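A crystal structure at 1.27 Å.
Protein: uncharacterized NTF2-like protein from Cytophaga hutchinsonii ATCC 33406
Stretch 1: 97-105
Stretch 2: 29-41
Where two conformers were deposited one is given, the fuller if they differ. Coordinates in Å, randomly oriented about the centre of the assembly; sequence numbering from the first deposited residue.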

# COMPACT_ATOMS: atom_id res chain seq x y z
N GLY A 97 -3.81 -21.12 6.10
CA GLY A 97 -4.86 -20.64 6.95
C GLY A 97 -4.44 -19.70 8.03
O GLY A 97 -5.20 -19.47 8.97
N GLU A 98 -3.24 -19.15 7.89
CA GLU A 98 -2.69 -18.18 8.87
C GLU A 98 -2.05 -17.00 8.18
O GLU A 98 -1.59 -17.11 7.06
CB GLU A 98 -1.65 -18.83 9.77
CG GLU A 98 -2.04 -20.15 10.42
CD GLU A 98 -0.88 -20.73 11.19
OE1 GLU A 98 0.24 -20.82 10.66
OE2 GLU A 98 -1.12 -21.15 12.34
N ILE A 99 -1.98 -15.87 8.88
CA ILE A 99 -1.20 -14.74 8.38
C ILE A 99 0.26 -14.99 8.71
O ILE A 99 0.60 -15.16 9.88
CB ILE A 99 -1.70 -13.42 9.02
CG1 ILE A 99 -3.17 -13.17 8.70
CG2 ILE A 99 -0.84 -12.23 8.54
CD1 ILE A 99 -3.80 -12.05 9.57
N THR A 100 1.14 -14.98 7.70
CA THR A 100 2.55 -15.26 7.91
C THR A 100 3.42 -14.00 7.92
O THR A 100 4.52 -14.03 8.44
CB THR A 100 3.10 -16.26 6.88
OG1 THR A 100 2.98 -15.69 5.60
CG2 THR A 100 2.35 -17.62 6.95
N SER A 101 2.92 -12.91 7.36
CA SER A 101 3.65 -11.65 7.37
C SER A 101 2.75 -10.47 7.17
O SER A 101 1.74 -10.56 6.51
CB SER A 101 4.74 -11.63 6.29
OG SER A 101 4.23 -11.68 4.99
N LEU A 102 3.26 -9.35 7.67
CA LEU A 102 2.69 -8.02 7.42
C LEU A 102 3.84 -7.08 7.08
O LEU A 102 4.84 -7.05 7.79
CB LEU A 102 1.96 -7.50 8.66
CG LEU A 102 1.50 -6.04 8.62
CD1 LEU A 102 0.59 -5.72 7.42
CD2 LEU A 102 0.78 -5.69 9.91
N HIS A 103 3.68 -6.37 5.97
CA HIS A 103 4.52 -5.25 5.62
C HIS A 103 3.62 -4.03 5.55
O HIS A 103 2.67 -4.04 4.76
CB HIS A 103 5.14 -5.47 4.25
CG HIS A 103 6.18 -6.52 4.22
ND1 HIS A 103 5.87 -7.86 4.28
CD2 HIS A 103 7.52 -6.44 4.11
CE1 HIS A 103 6.99 -8.57 4.23
NE2 HIS A 103 8.01 -7.72 4.14
N VAL A 104 3.88 -3.03 6.39
CA VAL A 104 3.03 -1.83 6.42
C VAL A 104 3.84 -0.63 5.92
O VAL A 104 5.01 -0.48 6.23
CB VAL A 104 2.38 -1.62 7.83
CG1 VAL A 104 3.39 -1.30 8.88
CG2 VAL A 104 1.29 -0.57 7.75
N TYR A 105 3.17 0.17 5.12
CA TYR A 105 3.76 1.29 4.39
C TYR A 105 3.11 2.60 4.82
O TYR A 105 1.92 2.76 4.66
CB TYR A 105 3.56 1.14 2.89
CG TYR A 105 4.10 -0.10 2.27
CD1 TYR A 105 3.40 -1.28 2.31
CD2 TYR A 105 5.31 -0.08 1.60
CE1 TYR A 105 3.90 -2.42 1.71
CE2 TYR A 105 5.80 -1.19 0.99
CZ TYR A 105 5.09 -2.38 1.06
OH TYR A 105 5.56 -3.50 0.42
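Stretch 2 29-41: KRLNENFTFNGPM

How do the two backbones run past each other? Residues 98-105 form one continuous strand, and stretch 2 lies alongside it in the same N-to-C direction. Strand 35-39 makes an angle of 17° with strand 98-105, with the axes 4.5 Å apart at closest approach, so the pair is parallel with a slight twist. Stretch 2 is not straight: after a short strand segment at Leu31 and Asn32 the chain turns a corner through Glu33 and Asn34, a type I turn closed by Phe35 N to Asn32 O at 3.0 Å. Leu31 therefore pairs with Ile99 before the corner, and Thr36, Phe37 and Asn38 pair with Ser101, Leu102 and His103 after it.

Which hydrogen bonds hold this register? Before the corner, Ile99 uses both its backbone polar groups: Ile99 N donates to Arg30 O and Ile99 O accepts from Asn32 N, each at 2.9 Å and nearly linear. Beyond it, Thr36 N donates to Thr100 O at 3.1 Å, Leu102 N to Thr36 O at 3.0 Å, Asn38 N to Leu102 O at 2.9 Å, and Val104 N to Asn38 O at 2.9 Å. Each bond links residues offset from the direct pairs, as parallel strands require. At the turn, water 3 donates to both Asn34 O (2.8 Å) and Thr100 O (2.7 Å), joining the two stretches where the backbone of stretch 2 bends.

What packs on the apolar face? Ile99, Leu102, Leu31 and Phe37 share one side of the sheet. Ile99 CB lies 3.7 Å from Leu31 CD2. The ring of Phe35 packs against both Ile99 and Leu102, with Phe35 CE1 3.9 Å from Ile99 CG2 and Phe35 CZ 3.8 Å from Leu102 CB. Farther along, Leu102 CD2 lies at the edge of the Phe37 ring, 3.9 Å from Phe37 CD1, while Phe37 CZ is 3.6 Å from Val104 CG1.

Where do the polar side chains take part? At the start of the strand, Asn32 ND2 donates to Glu98 OE1 at 2.7 Å, while Asn32 OD1 accepts from Asn34 N at 2.8 Å, so one amide both ties the strands and braces the turn. On the face bearing Ser101, Thr36, His103 and Asn38, Ser101 CB sits 3.5 Å from Thr36 OG1, and His103 CD2 lies 3.7 Å from Asn38 CB. Water 4 joins this side to the backbone, accepting from Asn38 ND2 at 2.8 Å and donating to Leu102 O at 3.0 Å.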

# COMPACT_ATOMS: atom_id res chain seq x y z
N LYS A 29 -4.40 -15.51 17.37
CA LYS A 29 -4.82 -16.80 16.80
C LYS A 29 -4.74 -16.83 15.27
O LYS A 29 -4.66 -17.91 14.69
CB LYS A 29 -6.26 -17.20 17.24
CG LYS A 29 -6.31 -17.76 18.65
CD LYS A 29 -7.75 -18.09 19.03
N ARG A 30 -4.83 -15.66 14.67
CA ARG A 30 -4.90 -15.52 13.20
C ARG A 30 -3.46 -15.52 12.61
O ARG A 30 -3.30 -15.59 11.40
CB ARG A 30 -5.68 -14.27 12.74
CG ARG A 30 -7.23 -14.40 12.62
CD ARG A 30 -7.92 -14.40 13.89
NE ARG A 30 -9.34 -14.69 13.74
CZ ARG A 30 -10.11 -14.94 14.78
NH1 ARG A 30 -9.59 -14.93 15.99
NH2 ARG A 30 -11.40 -15.22 14.62
N LEU A 31 -2.45 -15.47 13.47
CA LEU A 31 -1.04 -15.36 13.03
C LEU A 31 -0.31 -16.68 13.13
O LEU A 31 -0.46 -17.43 14.13
CB LEU A 31 -0.30 -14.34 13.89
CG LEU A 31 -0.87 -12.92 13.96
CD1 LEU A 31 0.09 -12.03 14.70
CD2 LEU A 31 -1.12 -12.41 12.56
N ASN A 32 0.54 -16.94 12.16
CA ASN A 32 1.48 -18.03 12.25
C ASN A 32 2.48 -17.75 13.39
O ASN A 32 2.85 -16.58 13.64
CB ASN A 32 2.22 -18.24 10.94
CG ASN A 32 3.30 -19.27 11.03
OD1 ASN A 32 4.48 -18.94 11.06
ND2 ASN A 32 2.90 -20.53 11.06
N GLU A 33 2.97 -18.83 13.98
CA GLU A 33 3.90 -18.73 15.09
C GLU A 33 5.09 -17.85 14.75
O GLU A 33 5.55 -17.06 15.57
CB GLU A 33 4.38 -20.14 15.53
CG GLU A 33 5.44 -20.11 16.61
CD GLU A 33 5.52 -21.40 17.40
OE1 GLU A 33 4.47 -21.84 17.92
OE2 GLU A 33 6.63 -21.95 17.52
N ASN A 34 5.56 -18.02 13.52
CA ASN A 34 6.78 -17.40 12.99
C ASN A 34 6.48 -16.20 12.07
O ASN A 34 7.27 -15.81 11.23
CB ASN A 34 7.64 -18.43 12.26
CG ASN A 34 8.05 -19.55 13.15
OD1 ASN A 34 7.81 -20.71 12.84
ND2 ASN A 34 8.66 -19.21 14.25
N PHE A 35 5.33 -15.62 12.31
CA PHE A 35 4.90 -14.38 11.65
C PHE A 35 6.01 -13.34 11.72
O PHE A 35 6.66 -13.18 12.75
CB PHE A 35 3.67 -13.87 12.38
CG PHE A 35 3.27 -12.45 12.07
CD1 PHE A 35 2.43 -12.16 11.02
CD2 PHE A 35 3.72 -11.39 12.88
CE1 PHE A 35 2.03 -10.87 10.78
CE2 PHE A 35 3.33 -10.10 12.63
CZ PHE A 35 2.47 -9.85 11.59
N THR A 36 6.18 -12.63 10.62
CA THR A 36 7.04 -11.47 10.62
C THR A 36 6.29 -10.19 10.36
O THR A 36 5.30 -10.17 9.65
CB THR A 36 8.16 -11.59 9.56
OG1 THR A 36 7.60 -11.60 8.25
CG2 THR A 36 8.99 -12.87 9.79
N PHE A 37 6.81 -9.15 10.97
CA PHE A 37 6.36 -7.78 10.77
C PHE A 37 7.48 -6.92 10.23
O PHE A 37 8.60 -6.97 10.74
CB PHE A 37 5.88 -7.14 12.09
CG PHE A 37 5.54 -5.70 11.95
CD1 PHE A 37 4.31 -5.32 11.42
CD2 PHE A 37 6.44 -4.71 12.32
CE1 PHE A 37 3.99 -3.98 11.27
CE2 PHE A 37 6.12 -3.37 12.17
CZ PHE A 37 4.91 -3.02 11.65
N ASN A 38 7.17 -6.10 9.23
CA ASN A 38 8.03 -5.04 8.75
C ASN A 38 7.25 -3.77 8.59
O ASN A 38 6.22 -3.74 7.94
CB ASN A 38 8.63 -5.38 7.43
CG ASN A 38 9.74 -6.29 7.55
OD1 ASN A 38 10.94 -5.88 7.59
ND2 ASN A 38 9.42 -7.54 7.61
N GLY A 39 7.77 -2.72 9.18
CA GLY A 39 7.18 -1.41 9.06
C GLY A 39 8.28 -0.37 8.99
O GLY A 39 9.48 -0.70 9.10
N PRO A 40 7.88 0.89 8.86
CA PRO A 40 8.89 1.96 8.76
C PRO A 40 9.86 2.02 9.94
O PRO A 40 11.02 2.48 9.81
CB PRO A 40 8.04 3.22 8.78
CG PRO A 40 6.71 2.84 8.36
CD PRO A 40 6.51 1.38 8.65
N MSE A 41 9.38 1.60 11.09
CA MSE A 41 10.15 1.72 12.33
C MSE A 41 10.74 0.41 12.82
O MSE A 41 11.24 0.29 13.95
CB MSE A 41 9.28 2.36 13.38
CG MSE A 41 8.96 3.83 13.05
SE MSE A 41 7.66 4.65 14.17
CE MSE A 41 6.10 3.68 13.60
O HOH W 1 -5.75 -18.76 11.76
O HOH W 2 1.17 -21.21 13.88
O HOH W 3 6.62 -15.80 8.46
O HOH W 4 7.07 -9.00 7.41